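Local structure of glycerol uptake operon antiterminator regulatory protein (Listeria monocytogenes str. 4b, 3KTS) at residues P128-L133 and H150-A155; A104-F109 and A121-V126. The protein probably acts as a glycerol-3-phosphate-responsive antiterminator that regulates transcription of the glycerol uptake operon. All blocks are in the same frame, centred on the assembly; numbering follows the deposited sequence.

Interaction 1: P128-L133 and H150-A155; sequences PDCIEL and HIPVIA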
loop_
_atom_site.group_PDB
_atom_site.type_symbol
_atom_site.label_atom_id
_atom_site.label_comp_id
_atom_site.label_asym_id
_atom_site.label_seq_id
_atom_site.Cartn_x
_atom_site.Cartn_y
_atom_site.Cartn_z
ATOM N N PRO A 128 2.610 -5.396 -11.556
ATOM C CA PRO A 128 3.062 -4.726 -10.356
ATOM C C PRO A 128 3.771 -5.695 -9.436
ATOM O O PRO A 128 3.559 -6.903 -9.525
ATOM C CB PRO A 128 1.761 -4.251 -9.719
ATOM C CG PRO A 128 0.752 -5.227 -10.157
ATOM C CD PRO A 128 1.152 -5.628 -11.541
ATOM N N ASP A 129 4.614 -5.159 -8.562
ATOM C CA ASP A 129 5.315 -5.963 -7.571
ATOM C C ASP A 129 4.336 -6.528 -6.558
ATOM O O ASP A 129 4.580 -7.579 -5.971
ATOM C CB ASP A 129 6.375 -5.126 -6.851
ATOM C CG ASP A 129 7.475 -4.631 -7.781
ATOM O OD1 ASP A 129 7.902 -5.397 -8.678
ATOM O OD2 ASP A 129 7.919 -3.474 -7.606
ATOM N N CYS A 130 3.222 -5.826 -6.374
ATOM C CA CYS A 130 2.228 -6.171 -5.368
ATOM C C CYS A 130 0.878 -5.550 -5.742
ATOM O O CYS A 130 0.832 -4.641 -6.556
ATOM C CB CYS A 130 2.703 -5.643 -4.014
ATOM S SG CYS A 130 1.805 -6.239 -2.599
ATOM N N ILE A 131 -0.217 -6.039 -5.166
ATOM C CA ILE A 131 -1.522 -5.375 -5.334
ATOM C C ILE A 131 -2.276 -5.171 -4.029
ATOM O O ILE A 131 -2.441 -6.100 -3.256
ATOM C CB ILE A 131 -2.447 -6.074 -6.373
ATOM C CG1 ILE A 131 -2.228 -7.582 -6.382
ATOM C CG2 ILE A 131 -2.183 -5.526 -7.757
ATOM C CD1 ILE A 131 -2.952 -8.328 -7.501
ATOM N N GLU A 132 -2.719 -3.945 -3.778
ATOM C CA GLU A 132 -3.596 -3.680 -2.636
ATOM C C GLU A 132 -5.057 -3.763 -3.096
ATOM O O GLU A 132 -5.461 -3.057 -4.020
ATOM C CB GLU A 132 -3.289 -2.312 -2.012
ATOM C CG GLU A 132 -4.007 -2.019 -0.704
ATOM C CD GLU A 132 -3.721 -0.612 -0.163
ATOM O OE1 GLU A 132 -3.996 0.390 -0.870
ATOM O OE2 GLU A 132 -3.229 -0.513 0.984
ATOM N N LEU A 133 -5.834 -4.639 -2.465
ATOM C CA LEU A 133 -7.272 -4.742 -2.741
ATOM C C LEU A 133 -8.102 -4.062 -1.663
ATOM O O LEU A 133 -7.842 -4.225 -0.468
ATOM C CB LEU A 133 -7.709 -6.201 -2.879
ATOM C CG LEU A 133 -7.770 -6.807 -4.288
ATOM C CD1 LEU A 133 -6.386 -6.974 -4.926
ATOM C CD2 LEU A 133 -8.514 -8.141 -4.252
ATOM N N HIS A 150 -0.952 -15.232 -9.194
ATOM C CA HIS A 150 0.129 -15.065 -8.231
ATOM C C HIS A 150 1.025 -13.888 -8.604
ATOM O O HIS A 150 2.150 -14.074 -9.066
ATOM C CB HIS A 150 0.961 -16.347 -8.131
ATOM C CG HIS A 150 1.373 -16.692 -6.735
ATOM N ND1 HIS A 150 0.465 -16.872 -5.713
ATOM C CD2 HIS A 150 2.597 -16.891 -6.189
ATOM C CE1 HIS A 150 1.112 -17.166 -4.599
ATOM N NE2 HIS A 150 2.406 -17.185 -4.861
ATOM N N ILE A 151 0.517 -12.678 -8.401
ATOM C CA ILE A 151 1.210 -11.681 -7.593
ATOM C C ILE A 151 0.636 -11.618 -6.182
ATOM O O ILE A 151 -0.555 -11.850 -5.975
ATOM C CB ILE A 151 1.131 -10.282 -8.232
ATOM C CG1 ILE A 151 1.836 -10.275 -9.590
ATOM C CG2 ILE A 151 1.737 -9.238 -7.307
ATOM C CD1 ILE A 151 1.091 -9.508 -10.661
ATOM N N PRO A 152 1.491 -11.304 -5.215
ATOM C CA PRO A 152 1.051 -11.125 -3.826
ATOM C C PRO A 152 0.061 -9.974 -3.690
ATOM O O PRO A 152 0.236 -8.932 -4.322
ATOM C CB PRO A 152 2.352 -10.790 -3.094
ATOM C CG PRO A 152 3.206 -10.152 -4.130
ATOM C CD PRO A 152 2.876 -10.847 -5.420
ATOM N N VAL A 153 -0.968 -10.166 -2.871
ATOM C CA VAL A 153 -1.957 -9.114 -2.617
ATOM C C VAL A 153 -2.038 -8.690 -1.141
ATOM O O VAL A 153 -2.038 -9.531 -0.243
ATOM C CB VAL A 153 -3.381 -9.402 -3.251
ATOM C CG1 VAL A 153 -3.304 -10.442 -4.353
ATOM C CG2 VAL A 153 -4.416 -9.817 -2.217
ATOM N N ILE A 154 -2.055 -7.378 -0.912
ATOM C CA ILE A 154 -2.390 -6.807 0.386
ATOM C C ILE A 154 -3.885 -6.543 0.319
ATOM O O ILE A 154 -4.415 -6.270 -0.756
ATOM C CB ILE A 154 -1.664 -5.452 0.630
ATOM C CG1 ILE A 154 -0.154 -5.565 0.415
ATOM C CG2 ILE A 154 -1.955 -4.891 2.033
ATOM C CD1 ILE A 154 0.621 -6.037 1.614
ATOM N N ALA A 155 -4.574 -6.653 1.449
ATOM C CA ALA A 155 -5.954 -6.191 1.534
ATOM C C ALA A 155 -6.047 -5.034 2.513
ATOM O O ALA A 155 -5.333 -4.994 3.512
ATOM C CB ALA A 155 -6.877 -7.310 1.938
#
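Ile131 is gripped by the 150-155 segment through both its backbone N and its O. Its N donates to Pro152 O at 3.0 Å. Its O accepts from Ile154 N at 2.7 Å. Two residues on, Leu133 N donates to Ile154 O at 2.8 Å. These bonds join two neighbouring parallel strands of a TIM barrel, linked in sequence by helix 139-149 in a beta-alpha-beta crossover. On the side turned to that helix, Ile131 CG1 meets Val153 CG1 at 3.7 Å. Leu133 CD1 lies beside Val153 CB, and Val142 packs on both Leu133 and Val153. The inner side carries Cys130, Glu132 and Ile154. SG of Cys130, anti to its backbone N (chi1 -168°), reaches Ile154 CG1 at 3.7 Å. At the start of the strands, Ile151 CG2 packs against Asp129 O and Cys130 CA, while its CD1 meets Pro128 CD at 4.0 Å. In the second shell, Glu132 OE1 forms a salt bridge with Arg107 NE, and its OE2 a hydrogen bond with Thr177 OG1. Asp129 OD2 accepts from Ala104 N, tying the start of the segment to strand 103-109.

Interaction 2: A104-F109 and A121-V126; sequences AIQRLF and ALIQKV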
loop_
_atom_site.group_PDB
_atom_site.type_symbol
_atom_site.label_atom_id
_atom_site.label_comp_id
_atom_site.label_asym_id
_atom_site.label_seq_id
_atom_site.Cartn_x
_atom_site.Cartn_y
_atom_site.Cartn_z
ATOM N N ALA A 104 6.617 -1.205 -6.387
ATOM C CA ALA A 104 5.380 -0.678 -6.945
ATOM C C ALA A 104 4.198 -1.578 -6.603
ATOM O O ALA A 104 4.082 -2.694 -7.121
ATOM C CB ALA A 104 5.510 -0.512 -8.442
ATOM N N ILE A 105 3.330 -1.095 -5.718
ATOM C CA ILE A 105 2.087 -1.804 -5.407
ATOM C C ILE A 105 0.868 -1.112 -6.050
ATOM O O ILE A 105 0.701 0.100 -5.935
ATOM C CB ILE A 105 1.942 -2.143 -3.871
ATOM C CG1 ILE A 105 0.547 -1.808 -3.334
ATOM C CG2 ILE A 105 3.087 -1.521 -3.013
ATOM C CD1 ILE A 105 0.387 -2.120 -1.864
ATOM N N GLN A 106 0.048 -1.888 -6.756
ATOM C CA GLN A 106 -1.088 -1.345 -7.504
ATOM C C GLN A 106 -2.404 -1.457 -6.748
ATOM O O GLN A 106 -2.793 -2.538 -6.308
ATOM C CB GLN A 106 -1.226 -2.027 -8.861
ATOM C CG GLN A 106 -2.144 -1.282 -9.830
ATOM C CD GLN A 106 -2.592 -2.129 -11.001
ATOM O OE1 GLN A 106 -3.750 -2.070 -11.416
ATOM N NE2 GLN A 106 -1.681 -2.929 -11.535
ATOM N N ARG A 107 -3.095 -0.329 -6.625
ATOM C CA ARG A 107 -4.322 -0.259 -5.852
ATOM C C ARG A 107 -5.521 -0.603 -6.715
ATOM O O ARG A 107 -5.694 -0.061 -7.806
ATOM C CB ARG A 107 -4.488 1.138 -5.275
ATOM C CG ARG A 107 -5.235 1.154 -3.977
ATOM C CD ARG A 107 -5.294 2.546 -3.395
ATOM N NE ARG A 107 -5.692 2.534 -1.989
ATOM C CZ ARG A 107 -6.059 3.613 -1.308
ATOM N NH1 ARG A 107 -6.072 4.806 -1.899
ATOM N NH2 ARG A 107 -6.396 3.506 -0.029
ATOM N N LEU A 108 -6.348 -1.512 -6.217
ATOM C CA LEU A 108 -7.533 -1.936 -6.931
ATOM C C LEU A 108 -8.742 -1.781 -6.025
ATOM O O LEU A 108 -8.679 -2.115 -4.843
ATOM C CB LEU A 108 -7.388 -3.391 -7.356
ATOM C CG LEU A 108 -7.909 -3.711 -8.755
ATOM C CD1 LEU A 108 -6.835 -3.380 -9.774
ATOM C CD2 LEU A 108 -8.310 -5.174 -8.860
ATOM N N PHE A 109 -9.837 -1.267 -6.584
ATOM C CA PHE A 109 -11.087 -1.104 -5.846
ATOM C C PHE A 109 -12.106 -2.134 -6.305
ATOM O O PHE A 109 -12.640 -2.028 -7.416
ATOM C CB PHE A 109 -11.674 0.296 -6.064
ATOM C CG PHE A 109 -10.784 1.427 -5.615
ATOM C CD1 PHE A 109 -10.099 1.370 -4.404
ATOM C CD2 PHE A 109 -10.666 2.573 -6.393
ATOM C CE1 PHE A 109 -9.287 2.426 -3.994
ATOM C CE2 PHE A 109 -9.859 3.631 -5.991
ATOM C CZ PHE A 109 -9.170 3.560 -4.788
ATOM N N ALA A 121 -6.895 -6.765 -16.122
ATOM C CA ALA A 121 -6.257 -6.478 -17.399
ATOM C C ALA A 121 -5.098 -5.496 -17.212
ATOM O O ALA A 121 -4.067 -5.624 -17.873
ATOM C CB ALA A 121 -7.285 -5.937 -18.404
ATOM N N LEU A 122 -5.264 -4.540 -16.295
ATOM C CA LEU A 122 -4.220 -3.549 -16.001
ATOM C C LEU A 122 -3.051 -4.175 -15.247
ATOM O O LEU A 122 -1.892 -3.885 -15.551
ATOM C CB LEU A 122 -4.784 -2.357 -15.216
ATOM C CG LEU A 122 -3.887 -1.117 -15.071
ATOM C CD1 LEU A 122 -3.293 -0.675 -16.419
ATOM C CD2 LEU A 122 -4.638 0.030 -14.435
ATOM N N ILE A 123 -3.376 -5.029 -14.275
ATOM C CA ILE A 123 -2.399 -5.827 -13.529
ATOM C C ILE A 123 -1.569 -6.685 -14.484
ATOM O O ILE A 123 -0.344 -6.765 -14.354
ATOM C CB ILE A 123 -3.104 -6.716 -12.472
ATOM C CG1 ILE A 123 -3.577 -5.863 -11.294
ATOM C CG2 ILE A 123 -2.181 -7.813 -11.954
ATOM C CD1 ILE A 123 -4.642 -6.531 -10.455
ATOM N N GLN A 124 -2.250 -7.295 -15.454
ATOM C CA GLN A 124 -1.614 -8.126 -16.467
ATOM C C GLN A 124 -0.618 -7.328 -17.294
ATOM O O GLN A 124 0.471 -7.818 -17.597
ATOM C CB GLN A 124 -2.670 -8.749 -17.389
ATOM C CG GLN A 124 -2.192 -9.989 -18.147
ATOM C CD GLN A 124 -1.911 -11.172 -17.225
ATOM O OE1 GLN A 124 -2.648 -11.420 -16.267
ATOM N NE2 GLN A 124 -0.841 -11.908 -17.518
ATOM N N LYS A 125 -1.000 -6.099 -17.639
ATOM C CA LYS A 125 -0.174 -5.214 -18.456
ATOM C C LYS A 125 1.061 -4.691 -17.709
ATOM O O LYS A 125 2.182 -4.835 -18.191
ATOM C CB LYS A 125 -1.014 -4.055 -19.026
ATOM C CG LYS A 125 -0.197 -2.852 -19.533
ATOM C CD LYS A 125 -1.033 -1.833 -20.293
ATOM C CE LYS A 125 -1.167 -2.213 -21.766
ATOM N NZ LYS A 125 -1.769 -1.119 -22.585
ATOM N N VAL A 126 0.861 -4.102 -16.534
ATOM C CA VAL A 126 1.946 -3.353 -15.888
ATOM C C VAL A 126 2.820 -4.197 -14.957
ATOM O O VAL A 126 3.912 -3.771 -14.573
ATOM C CB VAL A 126 1.438 -2.078 -15.164
ATOM C CG1 VAL A 126 0.593 -1.217 -16.114
ATOM C CG2 VAL A 126 0.656 -2.442 -13.913
#
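Gln106 pushes its side-chain amide into the face of helix 113-126, where it overlaps Leu122, Ile123 and Val126. The strand and the helix are the first two elements of a beta-alpha-beta unit of the TIM barrel. The helix packs on the outside of the sheet and runs back almost antiparallel to the strand, at 168° between the short segments. Their axes come within 10.3 Å of each other.

The side chain of Gln106 bridges much of that distance. Its CG is anti to the backbone N (chi1 -165°) and the chain stays extended beyond CG. The amide lies among aliphatic groups of the helix. Gln106 NE2 lies 3.4 Å from Val126 CG2 and 3.5 Å from Ile123 CG1. Gln106 OE1 lies 3.8 Å from Leu122 CG and about as far from Leu122 CD2. Ile123 CG1 lies on one side of the amide plane. Leu122 CG and Val126 CG2 lie on the other. The flat group is thus wedged between helix side chains by van der Waals contact, and no hydrogen bond crosses between the two segments.

Leu122 and Val126 are one helical turn apart, and Val126 N donates to Leu122 O at 2.9 Å. That spacing lets both reach the same amide. Val126 also packs on Ile94 and Met95, joining helix 113-126 to helix 91-99. Ile123 touches Pro128 and Ile151 as well, which extends the apolar layer to the loops that lead into strands 130-134 and 153-156.

Leu108 adds a smaller apolar contact two residues along the strand. It crosses Ile123 obliquely, and their methyls meet at 3.9 Å, Leu108 CD1 to Ile123 CD1.

Both interactions are buried and belong to adjacent beta-alpha-beta units of one barrel. They follow in series along the chain, with centres about 8 Å apart. Interaction 1 is sheet building: two parallel strands joined by backbone hydrogen bonds, with side chains on both faces. Interaction 2 lies farther from the chain centre, in the layer between sheet and outer helices, and rests on side-chain packing alone. It also buries less surface, 192 against 506 Å². Strands 103-109 and 130-134 are themselves neighbours: Leu108 N and Glu132 O lie 2.8 Å apart, a probable hydrogen bond. Pro128 CD packs against Ile123 O in the last turn of helix 113-126, which joins the two contacts.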